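Local coordinates for beta-lactamase domain protein (Burkholderia ambifaria, PDB 5I0P) that binds two zinc ions in a metallo-beta-lactamase fold and is probably a metal-dependent hydrolase whose substrate is not established, at residues R285-I288 with A289-R292; D296-L299 with E300-R303; L110-W113 with L114-G118; T80-E83 with Q84-R88. One frame throughout, in Å; residues are numbered along the deposited sequence.

Contact 1: R285-I288 with A289-R292; sequences RTRI and AQLR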
loop_
_atom_site.group_PDB
_atom_site.type_symbol
_atom_site.label_atom_id
_atom_site.label_comp_id
_atom_site.label_asym_id
_atom_site.label_seq_id
_atom_site.Cartn_x
_atom_site.Cartn_y
_atom_site.Cartn_z
ATOM N N ARG A 285 17.383 -2.096 -3.125
ATOM C CA ARG A 285 17.973 -1.036 -3.935
ATOM C C ARG A 285 17.850 -1.355 -5.415
ATOM O O ARG A 285 17.606 -0.452 -6.230
ATOM C CB ARG A 285 19.435 -0.816 -3.561
ATOM C CG ARG A 285 19.942 0.563 -3.983
ATOM C CD ARG A 285 21.266 0.925 -3.324
ATOM N NE ARG A 285 21.125 0.832 -1.882
ATOM C CZ ARG A 285 22.126 0.615 -1.041
ATOM N NH1 ARG A 285 23.357 0.467 -1.512
ATOM N NH2 ARG A 285 21.885 0.528 0.264
ATOM N N THR A 286 18.018 -2.634 -5.782
ATOM C CA THR A 286 17.829 -3.037 -7.173
ATOM C C THR A 286 16.389 -2.815 -7.640
ATOM O O THR A 286 16.162 -2.312 -8.741
ATOM C CB THR A 286 18.268 -4.482 -7.355
ATOM O OG1 THR A 286 19.681 -4.546 -7.151
ATOM C CG2 THR A 286 17.975 -4.956 -8.746
ATOM N N ARG A 287 15.405 -3.166 -6.813
ATOM C CA ARG A 287 14.017 -2.989 -7.210
ATOM C C ARG A 287 13.682 -1.522 -7.376
ATOM O O ARG A 287 13.011 -1.130 -8.347
ATOM C CB ARG A 287 13.098 -3.593 -6.167
ATOM C CG ARG A 287 11.625 -3.417 -6.463
ATOM C CD ARG A 287 11.250 -3.910 -7.865
ATOM N NE ARG A 287 9.809 -3.791 -8.100
ATOM C CZ ARG A 287 9.249 -3.766 -9.298
ATOM N NH1 ARG A 287 10.009 -3.851 -10.378
ATOM N NH2 ARG A 287 7.933 -3.681 -9.415
ATOM N N ILE A 288 14.180 -0.687 -6.463
ATOM C CA ILE A 288 13.865 0.726 -6.554
ATOM C C ILE A 288 14.500 1.326 -7.800
ATOM O O ILE A 288 13.927 2.227 -8.435
ATOM C CB ILE A 288 14.300 1.455 -5.271
ATOM C CG1 ILE A 288 13.278 1.174 -4.165
ATOM C CG2 ILE A 288 14.374 2.964 -5.505
ATOM C CD1 ILE A 288 13.861 1.258 -2.810
ATOM N N ALA A 289 15.680 0.835 -8.176
ATOM C CA ALA A 289 16.297 1.296 -9.405
ATOM C C ALA A 289 15.409 0.970 -10.598
ATOM O O ALA A 289 15.240 1.797 -11.512
ATOM C CB ALA A 289 17.688 0.697 -9.528
ATOM N N GLN A 290 14.753 -0.193 -10.551
ATOM C CA GLN A 290 13.827 -0.586 -11.608
ATOM C C GLN A 290 12.581 0.298 -11.613
ATOM O O GLN A 290 12.076 0.683 -12.674
ATOM C CB GLN A 290 13.433 -2.045 -11.407
ATOM C CG GLN A 290 14.594 -2.963 -11.504
ATOM C CD GLN A 290 14.258 -4.403 -11.148
ATOM O OE1 GLN A 290 13.115 -4.734 -10.825
ATOM N NE2 GLN A 290 15.274 -5.260 -11.174
ATOM N N LEU A 291 12.029 0.574 -10.440
ATOM C CA LEU A 291 10.850 1.411 -10.390
ATOM C C LEU A 291 11.170 2.820 -10.880
ATOM O O LEU A 291 10.416 3.395 -11.676
ATOM C CB LEU A 291 10.319 1.424 -8.959
ATOM C CG LEU A 291 9.871 0.054 -8.441
ATOM C CD1 LEU A 291 9.731 0.140 -6.942
ATOM C CD2 LEU A 291 8.574 -0.355 -9.049
ATOM N N ARG A 292 12.324 3.364 -10.482
ATOM C CA ARG A 292 12.674 4.698 -10.960
ATOM C C ARG A 292 12.849 4.712 -12.476
ATOM O O ARG A 292 12.358 5.628 -13.143
ATOM C CB ARG A 292 13.938 5.236 -10.271
ATOM C CG ARG A 292 13.868 5.436 -8.786
ATOM C CD ARG A 292 15.088 6.234 -8.268
ATOM N NE ARG A 292 15.027 6.501 -6.825
ATOM C CZ ARG A 292 14.230 7.395 -6.246
ATOM N NH1 ARG A 292 14.268 7.554 -4.938
ATOM N NH2 ARG A 292 13.401 8.123 -6.962
#
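Arg-287 reaches forward along helix 284-308 to meet both Gln-290 and Leu-291, the residues three and four positions on. Its CB leaves the helix with CG anti to the backbone N (chi1 178°), and a bend at chi2 then turns the chain along the helix. CG passes CD1 of Leu-291 at 4.1 Å, and CD comes within 3.6 Å of Gln-290 OE1. NE and CZ run past the CD2 branch of Leu-291, which sits over one face of the guanidinium, toward its rim, with CD2 3.4 Å from NH2. At the tip, NH1 gives a hydrogen bond to Gln-290 OE1 (3.3 Å). The oxygen lies at the guanidinium edge and the donor lies in the carbonyl plane of the amide, although the two flat groups are turned 79° apart. NE bonds to the carbonyl of Leu-235, and NH2 more weakly to that of Ile-238. On the amide's other branch, Gln-290 NE2 rests 3.6 Å from the methyl CG2 of Thr-286. Farther round, Arg-292 extends alongside Ile-288, its NE 3.8 Å from Ile-288 CG2, and forms a salt bridge with Glu-265. Bonds from all three nitrogens, that of NH2 weak, restrict the rotation of the buried Arg-287 guanidinium, and its charge is met here by neutral carbonyl oxygens, an amide among them, while a leucine methyl covers one face.

Contact 2: D296-L299 with E300-R303; sequences DARL and EEVR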
loop_
_atom_site.group_PDB
_atom_site.type_symbol
_atom_site.label_atom_id
_atom_site.label_comp_id
_atom_site.label_asym_id
_atom_site.label_seq_id
_atom_site.Cartn_x
_atom_site.Cartn_y
_atom_site.Cartn_z
ATOM N N ASP A 296 10.542 6.691 -15.192
ATOM C CA ASP A 296 11.208 7.598 -16.119
ATOM C C ASP A 296 10.803 7.316 -17.544
ATOM O O ASP A 296 10.507 8.240 -18.301
ATOM C CB ASP A 296 12.716 7.525 -15.935
ATOM C CG ASP A 296 13.185 8.407 -14.766
ATOM O OD1 ASP A 296 12.391 9.293 -14.340
ATOM O OD2 ASP A 296 14.308 8.205 -14.250
ATOM N N ALA A 297 10.696 6.041 -17.904
ATOM C CA ALA A 297 10.237 5.689 -19.237
ATOM C C ALA A 297 8.795 6.124 -19.444
ATOM O O ALA A 297 8.442 6.614 -20.515
ATOM C CB ALA A 297 10.375 4.188 -19.450
ATOM N N ARG A 298 7.942 5.938 -18.437
ATOM C CA ARG A 298 6.554 6.382 -18.554
ATOM C C ARG A 298 6.471 7.895 -18.769
ATOM O O ARG A 298 5.781 8.371 -19.684
ATOM C CB ARG A 298 5.772 5.951 -17.303
ATOM C CG ARG A 298 4.649 4.937 -17.547
ATOM C CD ARG A 298 5.181 3.542 -17.879
ATOM N NE ARG A 298 5.712 3.397 -19.248
ATOM C CZ ARG A 298 6.805 2.688 -19.572
ATOM N NH1 ARG A 298 7.497 2.059 -18.620
ATOM N NH2 ARG A 298 7.207 2.603 -20.847
ATOM N N LEU A 299 7.223 8.660 -17.965
ATOM C CA LEU A 299 7.234 10.116 -18.082
ATOM C C LEU A 299 7.735 10.575 -19.447
ATOM O O LEU A 299 7.196 11.518 -20.031
ATOM C CB LEU A 299 8.115 10.712 -16.992
ATOM C CG LEU A 299 7.526 10.731 -15.595
ATOM C CD1 LEU A 299 8.622 11.038 -14.530
ATOM C CD2 LEU A 299 6.364 11.736 -15.570
ATOM N N GLU A 300 8.761 9.917 -19.968
ATOM C CA GLU A 300 9.295 10.302 -21.255
ATOM C C GLU A 300 8.263 10.077 -22.365
ATOM O O GLU A 300 8.133 10.895 -23.280
ATOM C CB GLU A 300 10.602 9.549 -21.493
ATOM C CG GLU A 300 11.415 10.050 -22.683
ATOM C CD GLU A 300 11.767 11.551 -22.588
ATOM O OE1 GLU A 300 11.767 12.134 -21.471
ATOM O OE2 GLU A 300 12.035 12.155 -23.652
ATOM N N GLU A 301 7.484 9.000 -22.275
ATOM C CA GLU A 301 6.450 8.787 -23.281
ATOM C C GLU A 301 5.430 9.905 -23.234
ATOM O O GLU A 301 4.912 10.335 -24.273
ATOM C CB GLU A 301 5.776 7.422 -23.105
ATOM C CG GLU A 301 6.764 6.289 -23.327
ATOM C CD GLU A 301 6.237 4.928 -22.931
ATOM O OE1 GLU A 301 6.914 3.928 -23.268
ATOM O OE2 GLU A 301 5.185 4.851 -22.263
ATOM N N VAL A 302 5.134 10.396 -22.036
ATOM C CA VAL A 302 4.207 11.506 -21.931
ATOM C C VAL A 302 4.834 12.790 -22.478
ATOM O O VAL A 302 4.175 13.554 -23.198
ATOM C CB VAL A 302 3.729 11.648 -20.487
ATOM C CG1 VAL A 302 2.808 12.834 -20.390
ATOM C CG2 VAL A 302 3.027 10.383 -20.081
ATOM N N ARG A 303 6.112 13.050 -22.170
ATOM C CA ARG A 303 6.791 14.174 -22.820
ATOM C C ARG A 303 6.653 14.104 -24.337
ATOM O O ARG A 303 6.301 15.092 -24.996
ATOM C CB ARG A 303 8.278 14.205 -22.476
ATOM C CG ARG A 303 8.621 14.681 -21.113
ATOM C CD ARG A 303 10.129 14.935 -20.997
ATOM N NE ARG A 303 10.449 15.214 -19.607
ATOM C CZ ARG A 303 10.814 14.287 -18.732
ATOM N NH1 ARG A 303 10.930 13.028 -19.130
ATOM N NH2 ARG A 303 11.062 14.616 -17.472
HETATM O O HOH W 1 11.996 10.539 -18.163
#
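Four consecutive i to i+4 backbone hydrogen bonds, from Glu-300 N to Asp-296 O through to Arg-303 N to Leu-299 O, carry helix 284-308 unbroken through residues 296-303. On one flank Arg-298 and Glu-301 lie side by side and point the same way, joined by a salt bridge. Arg-298 NH2 donates to Glu-301 OE1 at 2.8 Å, with the oxygen near the guanidinium plane but the nitrogen above the plane of the carboxylate. A weak second bond links NE to OE2 at 3.4 Å. Because the two planes stand 63° apart, the pair is not the flat, two-pronged kind. The arginine chain is bent at both chi2 and chi3 (72° and -76°), which brings its end round to the glutamate, whereas Glu-301 is extended beyond CG.

A second charged pair stands on another flank, where Arg-303 NH1 makes a salt bridge with Glu-300 OE1 at 2.6 Å, the oxygen tilted out of the guanidinium plane. The same NH1 donates to a water 2.9 Å away, and this water in turn donates to Asp-296 O at 2.7 Å. That carbonyl thus accepts both Glu-300 N and the water. Arg-303 NE continues the charge network to Glu-350. Between the polar flanks Val-302 faces the rest of the C-terminal region, its CG2 3.4 Å from Arg-298 O. It packs on Ile-316 and Met-320 of helix 313-320 and on Leu-342 and Leu-345 of helix 333-347, while Arg-298 touches His-341 and Met-320, so the segment rests against both helices.

Contact 3: L110-W113 with L114-G118; sequences LANW and LCEGG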
loop_
_atom_site.group_PDB
_atom_site.type_symbol
_atom_site.label_atom_id
_atom_site.label_comp_id
_atom_site.label_asym_id
_atom_site.label_seq_id
_atom_site.Cartn_x
_atom_site.Cartn_y
_atom_site.Cartn_z
ATOM N N LEU A 110 -10.815 -5.797 6.990
ATOM C CA LEU A 110 -11.200 -6.644 8.119
ATOM C C LEU A 110 -10.669 -6.130 9.451
ATOM O O LEU A 110 -10.625 -6.890 10.432
ATOM C CB LEU A 110 -10.741 -8.085 7.905
ATOM C CG LEU A 110 -11.662 -8.830 6.976
ATOM C CD1 LEU A 110 -11.152 -10.238 6.796
ATOM C CD2 LEU A 110 -13.031 -8.815 7.568
ATOM N N ALA A 111 -10.239 -4.871 9.495
ATOM C CA ALA A 111 -9.662 -4.330 10.714
ATOM C C ALA A 111 -10.676 -4.343 11.859
ATOM O O ALA A 111 -10.372 -4.826 12.967
ATOM C CB ALA A 111 -9.126 -2.927 10.445
ATOM N N ASN A 112 -11.903 -3.867 11.612
ATOM C CA ASN A 112 -12.882 -3.872 12.695
ATOM C C ASN A 112 -13.209 -5.290 13.140
ATOM O O ASN A 112 -13.222 -5.587 14.338
ATOM C CB ASN A 112 -14.158 -3.153 12.303
ATOM C CG ASN A 112 -15.036 -2.907 13.512
ATOM O OD1 ASN A 112 -14.737 -2.034 14.331
ATOM N ND2 ASN A 112 -16.083 -3.681 13.656
ATOM N N TRP A 113 -13.449 -6.187 12.182
ATOM C CA TRP A 113 -13.711 -7.596 12.486
ATOM C C TRP A 113 -12.582 -8.222 13.295
ATOM O O TRP A 113 -12.828 -8.926 14.282
ATOM C CB TRP A 113 -13.887 -8.359 11.181
ATOM C CG TRP A 113 -14.268 -9.784 11.321
ATOM C CD1 TRP A 113 -15.509 -10.270 11.587
ATOM C CD2 TRP A 113 -13.421 -10.927 11.133
ATOM N NE1 TRP A 113 -15.483 -11.634 11.584
ATOM C CE2 TRP A 113 -14.214 -12.060 11.296
ATOM C CE3 TRP A 113 -12.070 -11.096 10.836
ATOM C CZ2 TRP A 113 -13.696 -13.354 11.211
ATOM C CZ3 TRP A 113 -11.561 -12.406 10.733
ATOM C CH2 TRP A 113 -12.372 -13.495 10.917
ATOM N N LEU A 114 -11.332 -7.974 12.884
ATOM C CA LEU A 114 -10.189 -8.478 13.636
ATOM C C LEU A 114 -10.127 -7.873 15.022
ATOM O O LEU A 114 -10.010 -8.593 16.019
ATOM C CB LEU A 114 -8.885 -8.178 12.894
ATOM C CG LEU A 114 -8.650 -9.055 11.667
ATOM C CD1 LEU A 114 -7.360 -8.658 10.993
ATOM C CD2 LEU A 114 -8.649 -10.508 12.016
ATOM N N CYS A 115 -10.251 -6.543 15.106
ATOM C CA CYS A 115 -10.139 -5.860 16.382
ATOM C C CYS A 115 -11.116 -6.413 17.385
ATOM O O CYS A 115 -10.807 -6.486 18.583
ATOM C CB CYS A 115 -10.414 -4.376 16.204
ATOM S SG CYS A 115 -9.030 -3.537 15.595
ATOM N N GLU A 116 -12.287 -6.822 16.908
ATOM C CA GLU A 116 -13.353 -7.252 17.782
ATOM C C GLU A 116 -13.410 -8.754 17.958
ATOM O O GLU A 116 -14.382 -9.272 18.539
ATOM C CB GLU A 116 -14.656 -6.675 17.278
ATOM C CG GLU A 116 -14.857 -5.329 17.939
ATOM C CD GLU A 116 -15.907 -4.572 17.240
ATOM O OE1 GLU A 116 -16.668 -5.235 16.494
ATOM O OE2 GLU A 116 -15.954 -3.331 17.402
ATOM N N GLY A 117 -12.381 -9.461 17.494
ATOM C CA GLY A 117 -12.203 -10.856 17.828
ATOM C C GLY A 117 -12.715 -11.847 16.810
ATOM O O GLY A 117 -12.837 -13.027 17.142
ATOM N N GLY A 118 -13.016 -11.409 15.587
ATOM C CA GLY A 118 -13.453 -12.346 14.584
ATOM C C GLY A 118 -14.832 -12.904 14.904
ATOM O O GLY A 118 -15.563 -12.400 15.764
#
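The indole of Trp-113 carries CA of Gly-118 over one face, a CH-pi contact with the carbon 3.6 Å from the centroid of the six-membered ring and 21° off its normal. The methyl CD2 of Leu-114 approaches the same six-membered ring obliquely, 3.7 Å from CE3. CG of Trp-113 is anti to the backbone N (chi1 -175°), which directs the indole to where the chain returns after the helix, and NE1 is bonded to Asp-119. A second pair of flat groups, the Asn-112 amide and the Glu-116 carboxylate, has planes 81° apart and is joined by a weak hydrogen bond from ND2 to OE1 at 3.3 Å.

The backbone explains the return of the chain. Gly-117, whose positive phi lets the chain turn, is the C-prime residue of a Schellman motif: Gly-118 N bonds to Trp-113 O at 2.8 Å, and Gly-117 N to Leu-114 O at 2.9 Å. The same turn lays Gly-118 on the indole, so Trp-113 supplies both the carbonyl that accepts Gly-118 N and the ring face on which its CA rests.

Helix 111-115 follows closely on the zinc ligands Asp-106 and His-107. Its Trp-113 and Leu-114 pack on helix 76-88, Leu-114 and Cys-115 lean on Val-98 of strand 95-99, and Leu-110 lies against Ile-78.

Contact 4: T80-E83 with Q84-R88; sequences THWE and QIFDR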
loop_
_atom_site.group_PDB
_atom_site.type_symbol
_atom_site.label_atom_id
_atom_site.label_comp_id
_atom_site.label_asym_id
_atom_site.label_seq_id
_atom_site.Cartn_x
_atom_site.Cartn_y
_atom_site.Cartn_z
ATOM N N THR A 80 -12.800 -16.881 6.588
ATOM C CA THR A 80 -12.669 -18.301 6.869
ATOM C C THR A 80 -11.217 -18.661 7.149
ATOM O O THR A 80 -10.932 -19.461 8.055
ATOM C CB THR A 80 -13.196 -19.123 5.678
ATOM O OG1 THR A 80 -14.582 -18.838 5.440
ATOM C CG2 THR A 80 -13.051 -20.647 5.953
ATOM N N HIS A 81 -10.282 -18.094 6.365
ATOM C CA HIS A 81 -8.867 -18.394 6.566
ATOM C C HIS A 81 -8.337 -17.779 7.867
ATOM O O HIS A 81 -7.514 -18.391 8.563
ATOM C CB HIS A 81 -8.055 -17.923 5.358
ATOM C CG HIS A 81 -8.358 -18.663 4.085
ATOM N ND1 HIS A 81 -8.831 -19.961 4.065
ATOM C CD2 HIS A 81 -8.238 -18.291 2.786
ATOM C CE1 HIS A 81 -8.995 -20.348 2.812
ATOM N NE2 HIS A 81 -8.635 -19.361 2.015
ATOM N N TRP A 82 -8.803 -16.583 8.228
ATOM C CA TRP A 82 -8.430 -16.022 9.523
ATOM C C TRP A 82 -8.904 -16.925 10.654
ATOM O O TRP A 82 -8.144 -17.222 11.590
ATOM C CB TRP A 82 -9.019 -14.623 9.693
ATOM C CG TRP A 82 -8.129 -13.495 9.307
ATOM C CD1 TRP A 82 -8.428 -12.489 8.436
ATOM C CD2 TRP A 82 -6.801 -13.236 9.787
ATOM N NE1 TRP A 82 -7.367 -11.618 8.341
ATOM C CE2 TRP A 82 -6.352 -12.054 9.151
ATOM C CE3 TRP A 82 -5.936 -13.898 10.675
ATOM C CZ2 TRP A 82 -5.091 -11.492 9.405
ATOM C CZ3 TRP A 82 -4.676 -13.350 10.918
ATOM C CH2 TRP A 82 -4.267 -12.157 10.278
ATOM N N GLU A 83 -10.164 -17.386 10.577
ATOM C CA GLU A 83 -10.673 -18.282 11.617
ATOM C C GLU A 83 -9.832 -19.535 11.730
ATOM O O GLU A 83 -9.592 -20.018 12.840
ATOM C CB GLU A 83 -12.132 -18.646 11.367
ATOM C CG GLU A 83 -13.095 -17.538 11.797
ATOM C CD GLU A 83 -13.021 -17.252 13.288
ATOM O OE1 GLU A 83 -13.101 -16.084 13.662
ATOM O OE2 GLU A 83 -12.855 -18.197 14.088
ATOM N N GLN A 84 -9.343 -20.051 10.602
ATOM C CA GLN A 84 -8.458 -21.205 10.632
ATOM C C GLN A 84 -7.114 -20.860 11.261
ATOM O O GLN A 84 -6.543 -21.671 12.003
ATOM C CB GLN A 84 -8.259 -21.751 9.222
ATOM C CG GLN A 84 -9.412 -22.599 8.713
ATOM C CD GLN A 84 -9.360 -22.833 7.206
ATOM O OE1 GLN A 84 -8.462 -22.342 6.498
ATOM N NE2 GLN A 84 -10.345 -23.578 6.704
ATOM N N ILE A 85 -6.591 -19.664 10.990
ATOM C CA ILE A 85 -5.326 -19.283 11.611
ATOM C C ILE A 85 -5.503 -19.072 13.108
ATOM O O ILE A 85 -4.624 -19.427 13.906
ATOM C CB ILE A 85 -4.741 -18.041 10.924
ATOM C CG1 ILE A 85 -3.980 -18.454 9.649
ATOM C CG2 ILE A 85 -3.895 -17.210 11.927
ATOM C CD1 ILE A 85 -4.324 -17.653 8.441
ATOM N N PHE A 86 -6.643 -18.507 13.516
ATOM C CA PHE A 86 -6.928 -18.393 14.937
ATOM C C PHE A 86 -6.946 -19.761 15.590
ATOM O O PHE A 86 -6.451 -19.933 16.712
ATOM C CB PHE A 86 -8.282 -17.713 15.163
ATOM C CG PHE A 86 -8.404 -16.329 14.574
ATOM C CD1 PHE A 86 -7.281 -15.532 14.364
ATOM C CD2 PHE A 86 -9.658 -15.814 14.280
ATOM C CE1 PHE A 86 -7.410 -14.225 13.849
ATOM C CE2 PHE A 86 -9.809 -14.513 13.783
ATOM C CZ PHE A 86 -8.684 -13.717 13.558
ATOM N N ASP A 87 -7.500 -20.755 14.895
ATOM C CA ASP A 87 -7.692 -22.052 15.526
ATOM C C ASP A 87 -6.405 -22.858 15.588
ATOM O O ASP A 87 -6.175 -23.591 16.557
ATOM C CB ASP A 87 -8.789 -22.842 14.809
ATOM C CG ASP A 87 -10.185 -22.315 15.124
ATOM O OD1 ASP A 87 -11.141 -22.591 14.372
ATOM O OD2 ASP A 87 -10.343 -21.665 16.170
ATOM N N ARG A 88 -5.551 -22.742 14.582
ATOM C CA ARG A 88 -4.473 -23.703 14.429
ATOM C C ARG A 88 -3.082 -23.110 14.509
ATOM O O ARG A 88 -2.136 -23.880 14.686
ATOM C CB ARG A 88 -4.615 -24.443 13.097
#
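With chi1 at -94°, Trp-82 holds its indole out from helix 76-88, and Phe-86, its CG anti to the carbonyl carbon (chi1 -59°), lays its ring back toward it. The planes are only 23° apart, but with centroids 5.5 Å apart the rings are displaced well past each other, with little face-to-face cover; the close approach is CE3 of Trp-82 to CE1 of Phe-86 at 3.5 Å. Beneath the phenyl ring, toward its rim, lies the carbonyl oxygen of Trp-82, 3.1 Å from CG of Phe-86. This oxygen also accepts Phe-86 N at 2.8 Å. Ile-85 adds CG2 against the indole, 4.1 Å from CZ3.

Glu-83 is bent at chi2, which sets OE1 at the edge of the Phe-86 ring, 3.5 Å from CD2, with the carboxylate nearly perpendicular to the ring. Both carboxylate oxygens have stronger partners elsewhere: OE1 accepts Asp-119 N, and OE2 forms a salt bridge with Arg-122, which Asp-87 shares. Arg-122 would thus ease the proximity of the two acids. Away from this face His-81 and Gln-84 run side by side, and ND1 gives a weak hydrogen bond to OE1 at 3.4 Å, the oxygen lying near the plane of the imidazole.

The aromatic face turns inward: Trp-82 packs on Leu-40 and Leu-53 of the sheet and bonds through NE1 to Cys-71 O, while Phe-86 meets Trp-123 edge to face. Packed so against the sheet, helix 76-88 is the crossover helix of the beta-alpha-beta unit with strands 63-69 and 95-99, in the layered alpha/beta fold of the metallo-beta-lactamase superfamily.

From the N terminus, contact 4 comes first, on helix 76-88, then contact 3, on helix 111-115 and its terminating turn, and much later contacts 1 and 2 on helix 284-308. Each is local and joins adjoining segments, so none closes a long loop, and the four run in series without nesting or crossing. Contacts 3 and 4 touch: Trp-113 CZ3 lies 3.5 Å from Trp-82 CB, which packs the two helices together on one side of the metallo-beta-lactamase domain. Contacts 1 and 2, centres about 16 Å apart, follow one helix from beside that domain to the C-terminal helices. Contact 3 lies across the chain's centre from both.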